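Local coordinates for protein inosine-uridine preferring nucleoside hydrolase (Gardnerella vaginalis 315-A, PDB 6BA1) that binds a calcium ion and belongs to the nucleoside hydrolase family, whose members are built round a largely parallel beta-sheet with helices packed against it, at residues A[152-157]-A[192-197]; A[264-269]-A[294-299]. All blocks are in the same frame, centred on the assembly; numbering follows the deposited sequence.

Contact 1 (A[152-157]-A[192-197]); sequences KIVLMG and TMIGLD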
ATOM      1  N   LYS A 152      -3.454  -7.794  22.217  1.00 27.48           N
ATOM      2  CA  LYS A 152      -3.082  -7.507  20.836  1.00 26.43           C
ATOM      3  C   LYS A 152      -2.730  -8.746  20.013  1.00 25.26           C
ATOM      4  O   LYS A 152      -2.196  -9.699  20.527  1.00 24.95           O
ATOM      5  CB  LYS A 152      -1.925  -6.492  20.767  1.00 26.11           C
ATOM      6  CG  LYS A 152      -0.617  -6.921  21.400  1.00 25.61           C
ATOM      7  CD  LYS A 152       0.436  -5.845  21.194  1.00 25.52           C
ATOM      8  CE  LYS A 152       1.825  -6.273  21.630  1.00 25.06           C
ATOM      9  NZ  LYS A 152       2.864  -5.422  20.966  1.00 24.83           N
ATOM     10  N   ILE A 153      -3.054  -8.697  18.727  1.00 24.79           N
ATOM     11  CA  ILE A 153      -2.631  -9.687  17.747  1.00 23.78           C
ATOM     12  C   ILE A 153      -1.522  -9.059  16.906  1.00 23.00           C
ATOM     13  O   ILE A 153      -1.601  -7.884  16.582  1.00 23.30           O
ATOM     14  CB  ILE A 153      -3.813 -10.128  16.856  1.00 24.04           C
ATOM     15  CG1 ILE A 153      -4.894 -10.802  17.706  1.00 25.04           C
ATOM     16  CG2 ILE A 153      -3.338 -11.060  15.748  1.00 23.13           C
ATOM     17  CD1 ILE A 153      -6.240 -10.913  17.051  1.00 25.80           C
ATOM     18  N   VAL A 154      -0.489  -9.826  16.576  1.00 22.19           N
ATOM     19  CA  VAL A 154       0.653  -9.331  15.798  1.00 21.64           C
ATOM     20  C   VAL A 154       1.105 -10.419  14.833  1.00 20.98           C
ATOM     21  O   VAL A 154       1.965 -11.218  15.161  1.00 20.69           O
ATOM     22  CB  VAL A 154       1.836  -8.891  16.708  1.00 21.71           C
ATOM     23  CG1 VAL A 154       3.005  -8.376  15.878  1.00 21.38           C
ATOM     24  CG2 VAL A 154       1.395  -7.848  17.723  1.00 22.56           C
ATOM     25  N   LEU A 155       0.517 -10.445  13.643  1.00 20.90           N
ATOM     26  CA  LEU A 155       0.762 -11.524  12.677  1.00 20.50           C
ATOM     27  C   LEU A 155       1.955 -11.263  11.774  1.00 20.18           C
ATOM     28  O   LEU A 155       2.414 -10.129  11.658  1.00 20.30           O
ATOM     29  CB  LEU A 155      -0.483 -11.756  11.816  1.00 20.78           C
ATOM     30  CG  LEU A 155      -0.810 -10.702  10.750  1.00 20.99           C
ATOM     31  CD1 LEU A 155      -0.365 -11.142   9.357  1.00 20.76           C
ATOM     32  CD2 LEU A 155      -2.292 -10.370  10.734  1.00 21.68           C
ATOM     33  N   MET A 156       2.444 -12.332  11.153  1.00 19.95           N
ATOM     34  CA  MET A 156       3.365 -12.249  10.022  1.00 19.89           C
ATOM     35  C   MET A 156       2.610 -12.777   8.818  1.00 20.02           C
ATOM     36  O   MET A 156       2.091 -13.891   8.836  1.00 20.07           O
ATOM     37  CB  MET A 156       4.669 -13.025  10.282  1.00 19.81           C
ATOM     38  CG  MET A 156       5.248 -13.831   9.111  1.00 19.96           C
ATOM     39  SD  MET A 156       5.481 -12.961   7.541  1.00 20.26           S
ATOM     40  CE  MET A 156       5.678 -14.352   6.411  1.00 20.60           C
ATOM     41  N   GLY A 157       2.559 -11.958   7.777  1.00 20.23           N
ATOM     42  CA  GLY A 157       1.829 -12.276   6.560  1.00 20.52           C
ATOM     43  C   GLY A 157       1.434 -11.041   5.767  1.00 20.90           C
ATOM     44  O   GLY A 157       1.515  -9.916   6.262  1.00 20.97           O
ATOM     45  N   THR A 192      -1.642  -6.087  14.216  1.00 23.35           N
ATOM     46  CA  THR A 192      -0.485  -5.429  13.625  1.00 23.05           C
ATOM     47  C   THR A 192       0.070  -6.373  12.567  1.00 22.21           C
ATOM     48  O   THR A 192       0.633  -7.403  12.891  1.00 21.64           O
ATOM     49  CB  THR A 192       0.606  -5.126  14.673  1.00 23.06           C
ATOM     50  OG1 THR A 192       0.100  -4.196  15.634  1.00 24.03           O
ATOM     51  CG2 THR A 192       1.863  -4.543  14.027  1.00 22.91           C
ATOM     52  N   MET A 193      -0.122  -6.030  11.300  1.00 22.30           N
ATOM     53  CA  MET A 193       0.386  -6.850  10.202  1.00 21.74           C
ATOM     54  C   MET A 193       1.865  -6.571   9.994  1.00 21.53           C
ATOM     55  O   MET A 193       2.248  -5.424   9.832  1.00 22.02           O
ATOM     56  CB  MET A 193      -0.385  -6.563   8.915  1.00 22.12           C
ATOM     57  CG  MET A 193       0.080  -7.381   7.719  1.00 21.76           C
ATOM     58  SD  MET A 193      -0.877  -6.984   6.256  1.00 22.43           S
ATOM     59  CE  MET A 193       0.431  -6.877   5.038  1.00 22.41           C
ATOM     60  N   ILE A 194       2.681  -7.622  10.004  1.00 20.99           N
ATOM     61  CA  ILE A 194       4.097  -7.517   9.666  1.00 20.98           C
ATOM     62  C   ILE A 194       4.322  -8.332   8.404  1.00 20.83           C
ATOM     63  O   ILE A 194       4.582  -9.531   8.459  1.00 20.49           O
ATOM     64  CB  ILE A 194       4.980  -7.910  10.863  1.00 20.80           C
ATOM     65  CG1 ILE A 194       4.932  -6.769  11.873  1.00 21.26           C
ATOM     66  CG2 ILE A 194       6.435  -8.148  10.460  1.00 20.88           C
ATOM     67  CD1 ILE A 194       5.057  -7.217  13.291  1.00 21.18           C
ATOM     68  N   GLY A 195       4.190  -7.648   7.268  1.00 21.26           N
ATOM     69  CA  GLY A 195       4.250  -8.269   5.953  1.00 21.37           C
ATOM     70  C   GLY A 195       5.599  -8.135   5.284  1.00 21.77           C
ATOM     71  O   GLY A 195       6.564  -7.672   5.892  1.00 21.92           O
ATOM     72  N   LEU A 196       5.631  -8.521   4.013  1.00 22.12           N
ATOM     73  CA  LEU A 196       6.864  -8.592   3.231  1.00 22.72           C
ATOM     74  C   LEU A 196       7.557  -7.241   3.114  1.00 23.44           C
ATOM     75  O   LEU A 196       8.785  -7.174   3.172  1.00 23.91           O
ATOM     76  CB  LEU A 196       6.580  -9.128   1.820  1.00 23.19           C
ATOM     77  CG  LEU A 196       6.011 -10.539   1.709  1.00 22.80           C
ATOM     78  CD1 LEU A 196       5.887 -10.912   0.233  1.00 23.57           C
ATOM     79  CD2 LEU A 196       6.870 -11.573   2.498  1.00 22.48           C
ATOM     80  N   ASP A 197       6.756  -6.179   2.950  1.00 23.71           N
ATOM     81  CA  ASP A 197       7.254  -4.790   2.953  1.00 24.54           C
ATOM     82  C   ASP A 197       8.244  -4.451   4.080  1.00 24.57           C
ATOM     83  O   ASP A 197       9.063  -3.540   3.932  1.00 25.50           O
ATOM     84  CB  ASP A 197       6.113  -3.740   2.902  1.00 24.85           C
ATOM     85  CG  ASP A 197       4.811  -4.224   3.533  1.00 24.05           C
ATOM     86  OD1 ASP A 197       3.758  -4.047   2.877  1.00 24.33           O
ATOM     87  OD2 ASP A 197       4.837  -4.782   4.655  1.00 23.33           O
TER
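I194 and V154 meet side chain to side chain on one face of two adjoining parallel strands, with I194 CD1 3.5 Å from V154 CG1. A chi1 of -74° sets CG1 of I194 anti to its carbonyl carbon, and the side chain crosses that of V154 at a slant. T192, which has the largest surface covered here, lies beside V154 on the same face, pointing the same way; its CB stands 4.2 Å from V154 CG2. On the opposite face L155 CD1 lies 4.1 Å from M193 CG. The backbones join most soundly toward their C-terminal ends. I194 N donates to L155 O (3.0 Å), and I194 O accepts the amide of G157 at 3.2 Å. Nearer T192 the two bonds, T192 N to I153 O and L155 N to T192 O, are weak. Helix 178-187 covers the L155 and M193 face through L184 and F185. Helix 247-256 covers the other, where M156 touches D248, a calcium ligand. Neighbouring parallel strands linked through helices form a beta-alpha-beta crossover, here in the central sheet of a nucleoside hydrolase fold, close to its metal site.

Contact 2 (A[264-269]-A[294-299]); sequences LPINMQ and MQVAVG
L264 N donates to V296 O over 2.8 Å, and the carbonyl of L264 takes the V296 amide in return at 3.2 Å, which makes these residues an antiparallel hydrogen-bonded pair. A third bond joins I266 N to M294 O at 3.1 Å. The side chains add apolar packing. CG2 of V296 serves two partners, touching I266 CG2 at 3.6 Å and M268 SD at 3.8 Å. With chi1 -70° setting CG of M268 anti to its carbonyl carbon and bends at chi2 and chi3 folding the chain, the side chain lies across V296 at about a right angle. It crosses M294 similarly, with M268 CB 3.8 Å from M294 SD. F185 of helix 178-187 lies against both methionines. At the other end L264 CB touches V298 CG2 at 3.9 Å, and the same two residues pack reciprocally on V298 and L264 of the second subunit. Hydrogen bonding between the segments is thus left to the backbone, while their side chains meet through hydrocarbon and thioether groups that are not tied to a directional bond and, at L264 and V298, extend the apolar packing into the dimer.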
ATOM      1  N   LEU A 264       1.673   2.029   9.734  1.00 27.67           N
ATOM      2  CA  LEU A 264       0.761   2.932   9.059  1.00 28.77           C
ATOM      3  C   LEU A 264      -0.650   2.606   9.542  1.00 28.83           C
ATOM      4  O   LEU A 264      -1.178   1.557   9.186  1.00 27.99           O
ATOM      5  CB  LEU A 264       0.889   2.723   7.543  1.00 28.65           C
ATOM      6  CG  LEU A 264      -0.221   3.212   6.600  1.00 29.55           C
ATOM      7  CD1 LEU A 264      -0.522   4.693   6.783  1.00 31.22           C
ATOM      8  CD2 LEU A 264       0.175   2.932   5.164  1.00 29.45           C
ATOM      9  N   PRO A 265      -1.253   3.474  10.375  1.00 29.99           N
ATOM     10  CA  PRO A 265      -2.641   3.244  10.798  1.00 30.39           C
ATOM     11  C   PRO A 265      -3.581   3.153   9.604  1.00 30.70           C
ATOM     12  O   PRO A 265      -3.623   4.075   8.796  1.00 31.70           O
ATOM     13  CB  PRO A 265      -2.962   4.473  11.654  1.00 32.02           C
ATOM     14  CG  PRO A 265      -1.642   4.882  12.204  1.00 31.93           C
ATOM     15  CD  PRO A 265      -0.638   4.587  11.120  1.00 31.05           C
ATOM     16  N   ILE A 266      -4.304   2.045   9.479  1.00 29.99           N
ATOM     17  CA  ILE A 266      -5.098   1.778   8.281  1.00 30.21           C
ATOM     18  C   ILE A 266      -6.128   0.669   8.498  1.00 29.89           C
ATOM     19  O   ILE A 266      -5.774  -0.439   8.875  1.00 28.70           O
ATOM     20  CB  ILE A 266      -4.180   1.413   7.083  1.00 29.36           C
ATOM     21  CG1 ILE A 266      -4.997   1.188   5.801  1.00 29.78           C
ATOM     22  CG2 ILE A 266      -3.310   0.191   7.384  1.00 27.78           C
ATOM     23  CD1 ILE A 266      -4.127   1.001   4.574  1.00 29.34           C
ATOM     24  N   ASN A 267      -7.398   0.975   8.251  1.00 31.14           N
ATOM     25  CA  ASN A 267      -8.443  -0.045   8.233  1.00 31.14           C
ATOM     26  C   ASN A 267      -8.258  -0.917   6.989  1.00 30.28           C
ATOM     27  O   ASN A 267      -8.249  -0.408   5.871  1.00 30.77           O
ATOM     28  CB  ASN A 267      -9.836   0.595   8.256  1.00 33.00           C
ATOM     29  CG  ASN A 267     -10.175   1.213   9.601  1.00 34.02           C
ATOM     30  OD1 ASN A 267     -10.431   0.506  10.573  1.00 33.80           O
ATOM     31  ND2 ASN A 267     -10.196   2.535   9.665  1.00 35.32           N
ATOM     32  N   MET A 268      -8.115  -2.225   7.204  1.00 29.19           N
ATOM     33  CA  MET A 268      -7.688  -3.177   6.176  1.00 28.27           C
ATOM     34  C   MET A 268      -8.744  -4.221   5.834  1.00 28.57           C
ATOM     35  O   MET A 268      -9.753  -4.368   6.521  1.00 29.36           O
ATOM     36  CB  MET A 268      -6.440  -3.913   6.649  1.00 26.81           C
ATOM     37  CG  MET A 268      -5.183  -3.068   6.713  1.00 26.47           C
ATOM     38  SD  MET A 268      -4.408  -2.840   5.119  1.00 26.40           S
ATOM     39  CE  MET A 268      -4.034  -4.520   4.645  1.00 25.28           C
ATOM     40  N   GLN A 269      -8.476  -4.937   4.747  1.00 28.10           N
ATOM     41  CA  GLN A 269      -9.262  -6.084   4.312  1.00 28.32           C
ATOM     42  C   GLN A 269      -8.341  -7.036   3.566  1.00 27.28           C
ATOM     43  O   GLN A 269      -7.165  -6.731   3.349  1.00 26.54           O
ATOM     44  CB  GLN A 269     -10.411  -5.649   3.389  1.00 29.79           C
ATOM     45  CG  GLN A 269      -9.977  -4.886   2.129  1.00 30.08           C
ATOM     46  CD  GLN A 269     -11.071  -4.756   1.087  1.00 31.53           C
ATOM     47  OE1 GLN A 269     -11.973  -3.935   1.213  1.00 32.87           O
ATOM     48  NE2 GLN A 269     -10.985  -5.555   0.038  1.00 31.44           N
ATOM     49  N   MET A 294      -6.413  -1.687  12.652  1.00 28.70           N
ATOM     50  CA  MET A 294      -5.097  -2.323  12.619  1.00 27.24           C
ATOM     51  C   MET A 294      -4.031  -1.450  11.967  1.00 27.06           C
ATOM     52  O   MET A 294      -4.345  -0.412  11.416  1.00 27.99           O
ATOM     53  CB  MET A 294      -5.184  -3.709  11.963  1.00 26.26           C
ATOM     54  CG  MET A 294      -5.738  -3.777  10.570  1.00 26.41           C
ATOM     55  SD  MET A 294      -5.924  -5.503  10.050  1.00 25.54           S
ATOM     56  CE  MET A 294      -4.229  -5.931   9.638  1.00 24.17           C
ATOM     57  N   GLN A 295      -2.776  -1.878  12.074  1.00 26.03           N
ATOM     58  CA  GLN A 295      -1.618  -1.095  11.639  1.00 26.01           C
ATOM     59  C   GLN A 295      -0.676  -1.975  10.832  1.00 24.89           C
ATOM     60  O   GLN A 295      -0.324  -3.050  11.284  1.00 24.06           O
ATOM     61  CB  GLN A 295      -0.872  -0.524  12.850  1.00 26.34           C
ATOM     62  CG  GLN A 295      -1.777  -0.089  13.995  1.00 27.35           C
ATOM     63  CD  GLN A 295      -1.048   0.733  15.041  1.00 28.04           C
ATOM     64  OE1 GLN A 295       0.139   0.505  15.309  1.00 27.44           O
ATOM     65  NE2 GLN A 295      -1.756   1.700  15.637  1.00 29.47           N
ATOM     66  N   VAL A 296      -0.284  -1.527   9.638  1.00 25.06           N
ATOM     67  CA  VAL A 296       0.619  -2.300   8.784  1.00 24.27           C
ATOM     68  C   VAL A 296       2.027  -1.736   8.880  1.00 24.41           C
ATOM     69  O   VAL A 296       2.225  -0.532   8.836  1.00 25.32           O
ATOM     70  CB  VAL A 296       0.175  -2.317   7.310  1.00 24.52           C
ATOM     71  CG1 VAL A 296       1.114  -3.188   6.483  1.00 23.87           C
ATOM     72  CG2 VAL A 296      -1.265  -2.815   7.195  1.00 24.63           C
ATOM     73  N   ALA A 297       2.993  -2.634   9.000  1.00 23.66           N
ATOM     74  CA  ALA A 297       4.380  -2.266   9.163  1.00 23.88           C
ATOM     75  C   ALA A 297       4.932  -1.907   7.811  1.00 24.34           C
ATOM     76  O   ALA A 297       4.759  -2.666   6.857  1.00 23.98           O
ATOM     77  CB  ALA A 297       5.163  -3.429   9.748  1.00 23.09           C
ATOM     78  N   VAL A 298       5.582  -0.748   7.736  1.00 25.32           N
ATOM     79  CA  VAL A 298       6.203  -0.262   6.497  1.00 26.08           C
ATOM     80  C   VAL A 298       7.707   0.002   6.622  1.00 26.65           C
ATOM     81  O   VAL A 298       8.453  -0.217   5.659  1.00 27.01           O
ATOM     82  CB  VAL A 298       5.513   1.014   5.985  1.00 27.21           C
ATOM     83  CG1 VAL A 298       5.899   1.263   4.534  1.00 27.95           C
ATOM     84  CG2 VAL A 298       3.992   0.909   6.126  1.00 26.92           C
ATOM     85  N   GLY A 299       8.145   0.494   7.782  1.00 26.95           N
ATOM     86  CA  GLY A 299       9.569   0.665   8.097  1.00 27.57           C
ATOM     87  C   GLY A 299       9.997  -0.223   9.244  1.00 26.77           C
ATOM     88  O   GLY A 299       9.159  -0.664  10.029  1.00 25.97           O
TER

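From the N terminus, contact 1 comes first: it closes the 34-residue loop between strands 152-156 and 191-194, which carries helices 172-176 and 178-187. Contact 2 opens only after contact 1 has closed, and brackets 24 residues that hold no helix but include strand 280-282. The two therefore run in series, neither enclosing nor crossing the other. In space, however, they meet. Strands 191-194 and 295-300 are parallel neighbours, probably hydrogen-bonded from M193 N to Q295 O and from A297 N to M193 O, each at 3.0 Å. With this pairing between them, the contacts carry the sheet from the interior strand 152-156 out to 261-265, its outermost strand on that side within the chain.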